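Local coordinates for protein glycerophosphodiester phosphodiesterase (Thermotoga maritima, PDB 1O1Z) that belongs to the glycerophosphoryl diester phosphodiesterase family, whose members fold as TIM barrels, at residues Asp76-Val79 with Ser80-Lys83; Ser133-Leu136 with Asp137-Asp140; Glu141-Lys144 with Gly145-Tyr148. All blocks are in the same frame, centred on the assembly; numbering follows the deposited sequence.

Interaction 1: Asp76-Val79 with Ser80-Lys83; sequences DATV and SELK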
ATOM      1  N   ASP A  76      13.353  -6.879  17.070  1.00  8.96           N
ATOM      2  CA  ASP A  76      14.389  -7.366  17.961  1.00 10.79           C
ATOM      3  C   ASP A  76      15.732  -6.678  17.676  1.00 11.34           C
ATOM      4  O   ASP A  76      16.697  -6.911  18.406  1.00 14.10           O
ATOM      5  CB  ASP A  76      14.550  -8.879  17.796  1.00 11.09           C
ATOM      6  CG  ASP A  76      13.456  -9.693  18.484  1.00 18.61           C
ATOM      7  OD1 ASP A  76      12.630  -9.145  19.238  1.00 20.02           O
ATOM      8  OD2 ASP A  76      13.384 -10.925  18.330  1.00 24.78           O
ATOM      9  N   ALA A  77      15.797  -5.881  16.618  1.00 11.00           N
ATOM     10  CA  ALA A  77      17.035  -5.218  16.213  1.00 11.01           C
ATOM     11  C   ALA A  77      16.797  -3.726  16.059  1.00 11.86           C
ATOM     12  O   ALA A  77      15.720  -3.292  15.637  1.00 11.99           O
ATOM     13  CB  ALA A  77      17.533  -5.796  14.914  1.00 11.89           C
ATOM     14  N   THR A  78      17.821  -2.923  16.363  1.00 11.05           N
ATOM     15  CA  THR A  78      17.753  -1.498  16.081  1.00 11.70           C
ATOM     16  C   THR A  78      17.875  -1.230  14.575  1.00  9.45           C
ATOM     17  O   THR A  78      18.334  -2.081  13.794  1.00  9.50           O
ATOM     18  CB  THR A  78      18.884  -0.738  16.795  1.00 12.49           C
ATOM     19  OG1 THR A  78      20.146  -1.173  16.253  1.00 11.15           O
ATOM     20  CG2 THR A  78      18.912  -1.050  18.294  1.00 15.11           C
ATOM     21  N   VAL A  79      17.506  -0.034  14.151  1.00 10.08           N
ATOM     22  CA  VAL A  79      17.684   0.325  12.741  1.00 12.27           C
ATOM     23  C   VAL A  79      19.135   0.114  12.274  1.00  9.78           C
ATOM     24  O   VAL A  79      19.373  -0.481  11.226  1.00 10.08           O
ATOM     25  CB  VAL A  79      17.234   1.772  12.437  1.00 15.04           C
ATOM     26  CG1 VAL A  79      17.584   2.161  11.026  1.00 18.02           C
ATOM     27  CG2 VAL A  79      15.731   1.922  12.634  1.00 16.81           C
ATOM     28  N   SER A  80      20.099   0.559  13.075  1.00 11.70           N
ATOM     29  CA  SER A  80      21.509   0.389  12.736  1.00  9.17           C
ATOM     30  C   SER A  80      21.864  -1.090  12.565  1.00  7.92           C
ATOM     31  O   SER A  80      22.540  -1.466  11.615  1.00  9.79           O
ATOM     32  CB  SER A  80      22.398   1.038  13.797  1.00 12.94           C
ATOM     33  OG  SER A  80      23.760   0.920  13.394  1.00 13.93           O
ATOM     34  N   GLU A  81      21.398  -1.935  13.499  1.00  8.03           N
ATOM     35  CA  GLU A  81      21.644  -3.374  13.429  1.00  9.04           C
ATOM     36  C   GLU A  81      21.024  -3.996  12.175  1.00  8.23           C
ATOM     37  O   GLU A  81      21.643  -4.819  11.523  1.00  9.80           O
ATOM     38  CB  GLU A  81      21.104  -4.049  14.684  1.00  9.80           C
ATOM     39  CG  GLU A  81      21.981  -3.749  15.894  1.00 11.40           C
ATOM     40  CD  GLU A  81      21.365  -4.100  17.236  1.00 18.65           C
ATOM     41  OE1 GLU A  81      20.161  -4.458  17.331  1.00 14.57           O
ATOM     42  OE2 GLU A  81      22.108  -3.992  18.239  1.00 19.01           O
ATOM     43  N   LEU A  82      19.815  -3.564  11.837  1.00  8.77           N
ATOM     44  CA  LEU A  82      19.138  -4.043  10.633  1.00  9.17           C
ATOM     45  C   LEU A  82      19.874  -3.654   9.365  1.00  7.91           C
ATOM     46  O   LEU A  82      19.999  -4.434   8.442  1.00  9.37           O
ATOM     47  CB  LEU A  82      17.693  -3.544  10.586  1.00  9.90           C
ATOM     48  CG  LEU A  82      16.807  -4.132  11.686  1.00  9.14           C
ATOM     49  CD1 LEU A  82      15.503  -3.361  11.818  1.00 13.91           C
ATOM     50  CD2 LEU A  82      16.562  -5.620  11.440  1.00 12.61           C
ATOM     51  N   LYS A  83      20.353  -2.423   9.318  1.00  9.92           N
ATOM     52  CA  LYS A  83      21.156  -1.972   8.186  1.00  9.68           C
ATOM     53  C   LYS A  83      22.481  -2.734   8.087  1.00  7.62           C
ATOM     54  O   LYS A  83      22.916  -3.063   6.993  1.00  9.47           O
ATOM     55  CB  LYS A  83      21.380  -0.467   8.302  1.00 10.47           C
ATOM     56  CG  LYS A  83      20.117   0.302   7.879  1.00 14.21           C
ATOM     57  CD  LYS A  83      20.248   1.786   7.911  1.00 19.45           C
ATOM     58  CE  LYS A  83      18.965   2.473   7.457  1.00 17.96           C
ATOM     59  NZ  LYS A  83      18.774   2.510   5.990  1.00 16.13           N
TER
HETATM   60  O   HOH W   1      18.947  -5.555  19.464  1.00 24.53           O
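T78 and E81 form a capping box at the start of helix 79-85, the short helix that follows strand 70-73 near the periphery of this TIM-barrel protein. In the first half of the box the hydroxyl oxygen OG1 of T78, the N-cap, accepts from the backbone N of E81 at 3.1 Å. A chi1 of 65° puts OG1 between the backbone N and the carbonyl carbon, folded back over the first turn. In the return half the carboxylate oxygen OE1 of E81 accepts from the backbone N of T78 at 3.0 Å, with an N-H...O angle of 165°, nearly straight. The N-H meets OE1 from above the carboxylate plane, 43° out of it. Threonine and glutamate suit these places because each side chain supplies an acceptor to a main-chain N-H at the helix start; the negative charge of E81 there is probably favourable.

Water extends the polar network: one molecule donates to both OE1 of E81 and the carbonyl O of D76, tying the preceding loop to the box. Ordinary helical bonds begin just behind it, from N of L82 to O of T78 and from N of K83 to O of V79. The backbone N of V79 donates to OD1 of D53, in the loop between strands 43-50 and 56-58.

Apolar contacts accompany the polar ones. The methyl CB of A77 rests on CD2 of L82 at 3.6 Å, and a small apolar residue suits this buried place against the leucine. V79 and K83 run side by side, the lysine's methylenes lying along the valine while its NZ goes on to a salt bridge with E95 and a hydrogen bond to O of I90. Where the valine and the lysine side chains come closest, CG1 of V79 lies 3.8 Å from CE of K83.

Interaction 2: Ser133-Leu136 with Asp137-Asp140; sequences SFDL and DLLD
D135 caps helix 136-142 where the chain leaves barrel strand 129-133: its OD1 accepts from the backbone N of L138 at 3.2 Å. With CG swung opposite the backbone N (chi1 -170°), the carboxylate turns over the first helical turn, and the N-H reaches OD1 from well above its plane, 62° out. The side chains of D135 and L138 cross at about a right angle, CG of the aspartate lying 3.5 Å from CB of the leucine.

The packed side is leucine and strand. CD1 of L139 approaches the backbone N of S133 at 3.8 Å, while L136 is buried against F163 and Y150. S133, small and polar, is buried too, its OG accepting from N of D135 at 2.9 Å in an ST turn, which probably helps to orient the capping residue.

The outer side is looser and wetter. A water donates to OD1 of D135 and accepts from N of D137, so OD1 serves both a main-chain N-H and solvent. D137 and D140 both make salt bridges to R166, and OD1 of D140 also hydrogen-bonds to OH of Y150. The negative charges of D135 and D137 at the helix start should favour the helix dipole, with R166 probably balancing part of the acidity.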
ATOM      1  N   SER A 133      -4.495  -0.592   5.762  1.00  8.07           N
ATOM      2  CA  SER A 133      -4.315  -1.697   6.688  1.00  8.40           C
ATOM      3  C   SER A 133      -5.460  -2.673   6.521  1.00  8.42           C
ATOM      4  O   SER A 133      -6.583  -2.299   6.152  1.00  9.11           O
ATOM      5  CB  SER A 133      -4.270  -1.205   8.141  1.00 10.23           C
ATOM      6  OG  SER A 133      -4.036  -2.281   9.051  1.00 12.51           O
ATOM      7  N   PHE A 134      -5.196  -3.953   6.827  1.00  9.02           N
ATOM      8  CA  PHE A 134      -6.274  -4.915   6.972  1.00  9.51           C
ATOM      9  C   PHE A 134      -7.002  -4.775   8.339  1.00 10.03           C
ATOM     10  O   PHE A 134      -8.066  -5.355   8.551  1.00 11.91           O
ATOM     11  CB  PHE A 134      -5.708  -6.352   6.828  1.00 11.98           C
ATOM     12  CG  PHE A 134      -5.280  -6.714   5.422  1.00 10.61           C
ATOM     13  CD1 PHE A 134      -6.213  -7.165   4.505  1.00 10.90           C
ATOM     14  CD2 PHE A 134      -3.972  -6.575   5.019  1.00 12.48           C
ATOM     15  CE1 PHE A 134      -5.829  -7.517   3.207  1.00 12.35           C
ATOM     16  CE2 PHE A 134      -3.590  -6.893   3.716  1.00 15.62           C
ATOM     17  CZ  PHE A 134      -4.543  -7.355   2.815  1.00 13.10           C
ATOM     18  N   ASP A 135      -6.404  -3.979   9.241  1.00 10.29           N
ATOM     19  CA  ASP A 135      -6.967  -3.670  10.563  1.00 10.00           C
ATOM     20  C   ASP A 135      -7.874  -2.446  10.435  1.00 10.51           C
ATOM     21  O   ASP A 135      -7.452  -1.299  10.582  1.00 10.51           O
ATOM     22  CB  ASP A 135      -5.804  -3.421  11.508  1.00 11.25           C
ATOM     23  CG  ASP A 135      -6.185  -3.331  12.954  1.00 14.17           C
ATOM     24  OD1 ASP A 135      -7.384  -3.111  13.291  1.00 12.43           O
ATOM     25  OD2 ASP A 135      -5.277  -3.467  13.848  1.00 14.04           O
ATOM     26  N   LEU A 136      -9.125  -2.707  10.083  1.00 10.86           N
ATOM     27  CA  LEU A 136     -10.027  -1.630   9.731  1.00  9.44           C
ATOM     28  C   LEU A 136     -10.340  -0.759  10.959  1.00  8.40           C
ATOM     29  O   LEU A 136     -10.466   0.456  10.840  1.00  8.93           O
ATOM     30  CB  LEU A 136     -11.302  -2.179   9.092  1.00 10.02           C
ATOM     31  CG  LEU A 136     -11.035  -3.133   7.920  1.00 11.30           C
ATOM     32  CD1 LEU A 136     -12.390  -3.444   7.295  1.00 15.89           C
ATOM     33  CD2 LEU A 136     -10.076  -2.581   6.909  1.00 12.47           C
ATOM     34  N   ASP A 137     -10.449  -1.375  12.130  1.00  8.10           N
ATOM     35  CA  ASP A 137     -10.714  -0.613  13.354  1.00  8.68           C
ATOM     36  C   ASP A 137      -9.580   0.361  13.634  1.00  9.81           C
ATOM     37  O   ASP A 137      -9.814   1.465  14.104  1.00  8.74           O
ATOM     38  CB  ASP A 137     -10.897  -1.492  14.571  1.00  8.99           C
ATOM     39  CG  ASP A 137     -12.125  -2.373  14.526  1.00 15.44           C
ATOM     40  OD1 ASP A 137     -12.994  -2.250  13.624  1.00 15.26           O
ATOM     41  OD2 ASP A 137     -12.302  -3.228  15.434  1.00 14.03           O
ATOM     42  N   LEU A 138      -8.344  -0.050  13.406  1.00  7.06           N
ATOM     43  CA  LEU A 138      -7.193   0.822  13.643  1.00  7.03           C
ATOM     44  C   LEU A 138      -7.328   2.102  12.830  1.00  9.14           C
ATOM     45  O   LEU A 138      -7.111   3.207  13.339  1.00  9.84           O
ATOM     46  CB  LEU A 138      -5.896   0.103  13.293  1.00  8.59           C
ATOM     47  CG  LEU A 138      -4.641   0.977  13.238  1.00 10.90           C
ATOM     48  CD1 LEU A 138      -4.345   1.530  14.614  1.00 11.77           C
ATOM     49  CD2 LEU A 138      -3.487   0.170  12.672  1.00 14.61           C
ATOM     50  N   LEU A 139      -7.704   1.941  11.566  1.00  7.47           N
ATOM     51  CA  LEU A 139      -7.828   3.108  10.679  1.00  7.45           C
ATOM     52  C   LEU A 139      -8.937   4.013  11.188  1.00  9.10           C
ATOM     53  O   LEU A 139      -8.762   5.230  11.299  1.00  9.31           O
ATOM     54  CB  LEU A 139      -8.094   2.670   9.240  1.00  8.61           C
ATOM     55  CG  LEU A 139      -6.944   1.862   8.621  1.00  8.34           C
ATOM     56  CD1 LEU A 139      -7.380   1.278   7.270  1.00 10.60           C
ATOM     57  CD2 LEU A 139      -5.691   2.698   8.483  1.00 10.49           C
ATOM     58  N   ASP A 140     -10.087   3.427  11.493  1.00  7.98           N
ATOM     59  CA  ASP A 140     -11.228   4.231  11.946  1.00  7.00           C
ATOM     60  C   ASP A 140     -10.967   4.933  13.274  1.00  8.47           C
ATOM     61  O   ASP A 140     -11.521   6.013  13.516  1.00 11.75           O
ATOM     62  CB  ASP A 140     -12.480   3.401  12.085  1.00  8.26           C
ATOM     63  CG  ASP A 140     -12.984   2.829  10.782  1.00  7.89           C
ATOM     64  OD1 ASP A 140     -12.711   3.373   9.699  1.00  9.07           O
ATOM     65  OD2 ASP A 140     -13.774   1.859  10.808  1.00 12.12           O
TER
HETATM   66  O   HOH W   2     -10.094  -4.286  12.819  1.00 20.41           O

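Interaction 3: Glu141-Lys144 with Gly145-Tyr148; sequences EKFK and GTKY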
ATOM      1  N   GLU A 141     -10.172   4.310  14.155  1.00  8.27           N
ATOM      2  CA  GLU A 141      -9.893   4.874  15.460  1.00  8.34           C
ATOM      3  C   GLU A 141      -8.794   5.922  15.466  1.00 10.37           C
ATOM      4  O   GLU A 141      -8.874   6.903  16.219  1.00 12.45           O
ATOM      5  CB  GLU A 141      -9.539   3.740  16.431  1.00  8.65           C
ATOM      6  CG  GLU A 141     -10.703   2.826  16.724  1.00  9.98           C
ATOM      7  CD  GLU A 141     -10.310   1.502  17.362  1.00 11.80           C
ATOM      8  OE1 GLU A 141      -9.144   1.382  17.811  1.00 14.23           O
ATOM      9  OE2 GLU A 141     -11.166   0.582  17.425  1.00 11.48           O
ATOM     10  N   LYS A 142      -7.750   5.708  14.680  1.00  9.12           N
ATOM     11  CA  LYS A 142      -6.531   6.529  14.794  1.00 10.17           C
ATOM     12  C   LYS A 142      -6.212   7.368  13.578  1.00 11.53           C
ATOM     13  O   LYS A 142      -5.381   8.288  13.676  1.00 12.86           O
ATOM     14  CB  LYS A 142      -5.317   5.650  15.116  1.00 12.47           C
ATOM     15  CG  LYS A 142      -5.366   5.065  16.510  1.00 18.11           C
ATOM     16  CD  LYS A 142      -4.060   4.384  16.915  1.00 25.63           C
ATOM     17  CE  LYS A 142      -3.001   5.363  17.327  1.00 33.95           C
ATOM     18  NZ  LYS A 142      -3.140   5.750  18.767  1.00 30.27           N
ATOM     19  N   PHE A 143      -6.846   7.093  12.438  1.00  8.89           N
ATOM     20  CA  PHE A 143      -6.464   7.751  11.174  1.00  9.72           C
ATOM     21  C   PHE A 143      -7.512   8.728  10.653  1.00 10.36           C
ATOM     22  O   PHE A 143      -7.435   9.175   9.518  1.00 10.57           O
ATOM     23  CB  PHE A 143      -6.066   6.690  10.149  1.00  7.56           C
ATOM     24  CG  PHE A 143      -4.727   6.050  10.440  1.00  8.24           C
ATOM     25  CD1 PHE A 143      -4.602   5.073  11.415  1.00 10.77           C
ATOM     26  CD2 PHE A 143      -3.586   6.466   9.774  1.00 12.03           C
ATOM     27  CE1 PHE A 143      -3.371   4.524  11.705  1.00 10.33           C
ATOM     28  CE2 PHE A 143      -2.343   5.917  10.073  1.00 14.46           C
ATOM     29  CZ  PHE A 143      -2.238   4.928  11.021  1.00 12.15           C
ATOM     30  N   LYS A 144      -8.488   9.089  11.481  1.00  9.85           N
ATOM     31  CA  LYS A 144      -9.404  10.130  11.060  1.00 11.32           C
ATOM     32  C   LYS A 144      -8.633  11.402  10.755  1.00 11.64           C
ATOM     33  O   LYS A 144      -7.660  11.729  11.424  1.00 13.99           O
ATOM     34  CB  LYS A 144     -10.485  10.398  12.089  1.00 12.59           C
ATOM     35  CG  LYS A 144     -11.466   9.256  12.344  1.00 13.77           C
ATOM     36  CD  LYS A 144     -12.129   8.825  11.055  1.00 16.97           C
ATOM     37  CE  LYS A 144     -13.329   7.954  11.236  1.00 24.32           C
ATOM     38  NZ  LYS A 144     -13.871   7.709   9.874  1.00 21.62           N
ATOM     39  N   GLY A 145      -9.092  12.112   9.736  1.00 12.06           N
ATOM     40  CA  GLY A 145      -8.383  13.303   9.285  1.00 13.86           C
ATOM     41  C   GLY A 145      -7.170  13.075   8.399  1.00 13.83           C
ATOM     42  O   GLY A 145      -6.414  14.007   8.098  1.00 14.92           O
ATOM     43  N   THR A 146      -6.976  11.837   7.964  1.00 11.15           N
ATOM     44  CA  THR A 146      -5.990  11.460   6.956  1.00 10.21           C
ATOM     45  C   THR A 146      -6.725  10.684   5.868  1.00  9.94           C
ATOM     46  O   THR A 146      -7.875  10.249   6.080  1.00 13.41           O
ATOM     47  CB  THR A 146      -4.878  10.544   7.515  1.00 10.85           C
ATOM     48  OG1 THR A 146      -5.374   9.199   7.734  1.00 13.31           O
ATOM     49  CG2 THR A 146      -4.306  11.035   8.837  1.00 16.97           C
ATOM     50  N   LYS A 147      -6.065  10.486   4.730  1.00  9.33           N
ATOM     51  CA  LYS A 147      -6.567   9.597   3.679  1.00 10.67           C
ATOM     52  C   LYS A 147      -6.229   8.176   4.043  1.00 10.54           C
ATOM     53  O   LYS A 147      -5.046   7.826   4.161  1.00 11.82           O
ATOM     54  CB  LYS A 147      -5.916   9.877   2.329  1.00 12.60           C
ATOM     55  CG  LYS A 147      -6.147  11.236   1.820  1.00 13.38           C
ATOM     56  CD  LYS A 147      -6.038  11.338   0.298  1.00 13.22           C
ATOM     57  CE  LYS A 147      -4.792  10.843  -0.283  1.00 14.41           C
ATOM     58  NZ  LYS A 147      -3.636  11.732  -0.081  1.00 16.55           N
ATOM     59  N   TYR A 148      -7.235   7.350   4.233  1.00  9.95           N
ATOM     60  CA  TYR A 148      -6.989   5.963   4.468  1.00 10.89           C
ATOM     61  C   TYR A 148      -7.848   5.096   3.623  1.00 10.10           C
ATOM     62  O   TYR A 148      -8.912   5.503   3.143  1.00  9.65           O
ATOM     63  CB  TYR A 148      -7.091   5.582   5.925  1.00 11.81           C
ATOM     64  CG  TYR A 148      -8.422   5.704   6.609  1.00 10.03           C
ATOM     65  CD1 TYR A 148      -9.406   4.716   6.475  1.00  9.65           C
ATOM     66  CD2 TYR A 148      -8.642   6.715   7.526  1.00 12.22           C
ATOM     67  CE1 TYR A 148     -10.607   4.797   7.196  1.00  9.86           C
ATOM     68  CE2 TYR A 148      -9.811   6.781   8.271  1.00 13.76           C
ATOM     69  CZ  TYR A 148     -10.796   5.809   8.098  1.00 11.48           C
ATOM     70  OH  TYR A 148     -11.935   5.904   8.860  1.00 12.70           O
TER
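The carbonyl O of F143 is gripped twice by T146, closing a type II beta turn (F143 to T146) that leads from helix 136-142 into barrel strand 148-151. The hydroxyl OG1 of T146 donates to it at 2.7 Å, in the carbonyl plane and on a lone pair. The backbone N of T146 adds a longer bond of 3.1 Å to this oxygen, tilted 34° from that plane. Threonine suits the place because its beta-hydroxyl is close enough to its own backbone to share the same carbonyl acceptor; OG1 also sits at the edge of the F143 ring. G145, at phi 80° and psi 9°, takes a conformation in which a CB would jam against the carbonyl O of K144.

Y148 closes over the turn. Its ring presents an edge to O of F143, and CD2 packs on CB of F143 at 3.7 Å. The phenylalanine ring meets the ring of F131 and touches L120 of helix 116-123, an apolar place that suits it. K144 crosses Y148 obliquely, its chain bent at chi2, and forms a salt bridge with E170 of helix 160-170. The same ammonium NZ of K144 donates to OH of Y148 at 2.8 Å.

Interactions 2 and 3 belong to one unit, the start and finish of helix 136-142 between neighbouring parallel strands of the barrel, and their centres lie about 9 Å apart. They touch through D140 and Y148, whose OD1 and OH make a weak hydrogen bond, and through L138 packing on F143. Interaction 1 stands apart, its centre about 27 Å from that of interaction 2, on a different helix farther from the middle of the chain. Both helix starts rely on a side-chain acceptor, reciprocated by glutamate only in interaction 1; the helix finish instead uses a carbonyl. Four of seven touching residues are buried in interaction 2, two of five in interaction 3 and two of eight in interaction 1, the most superficial.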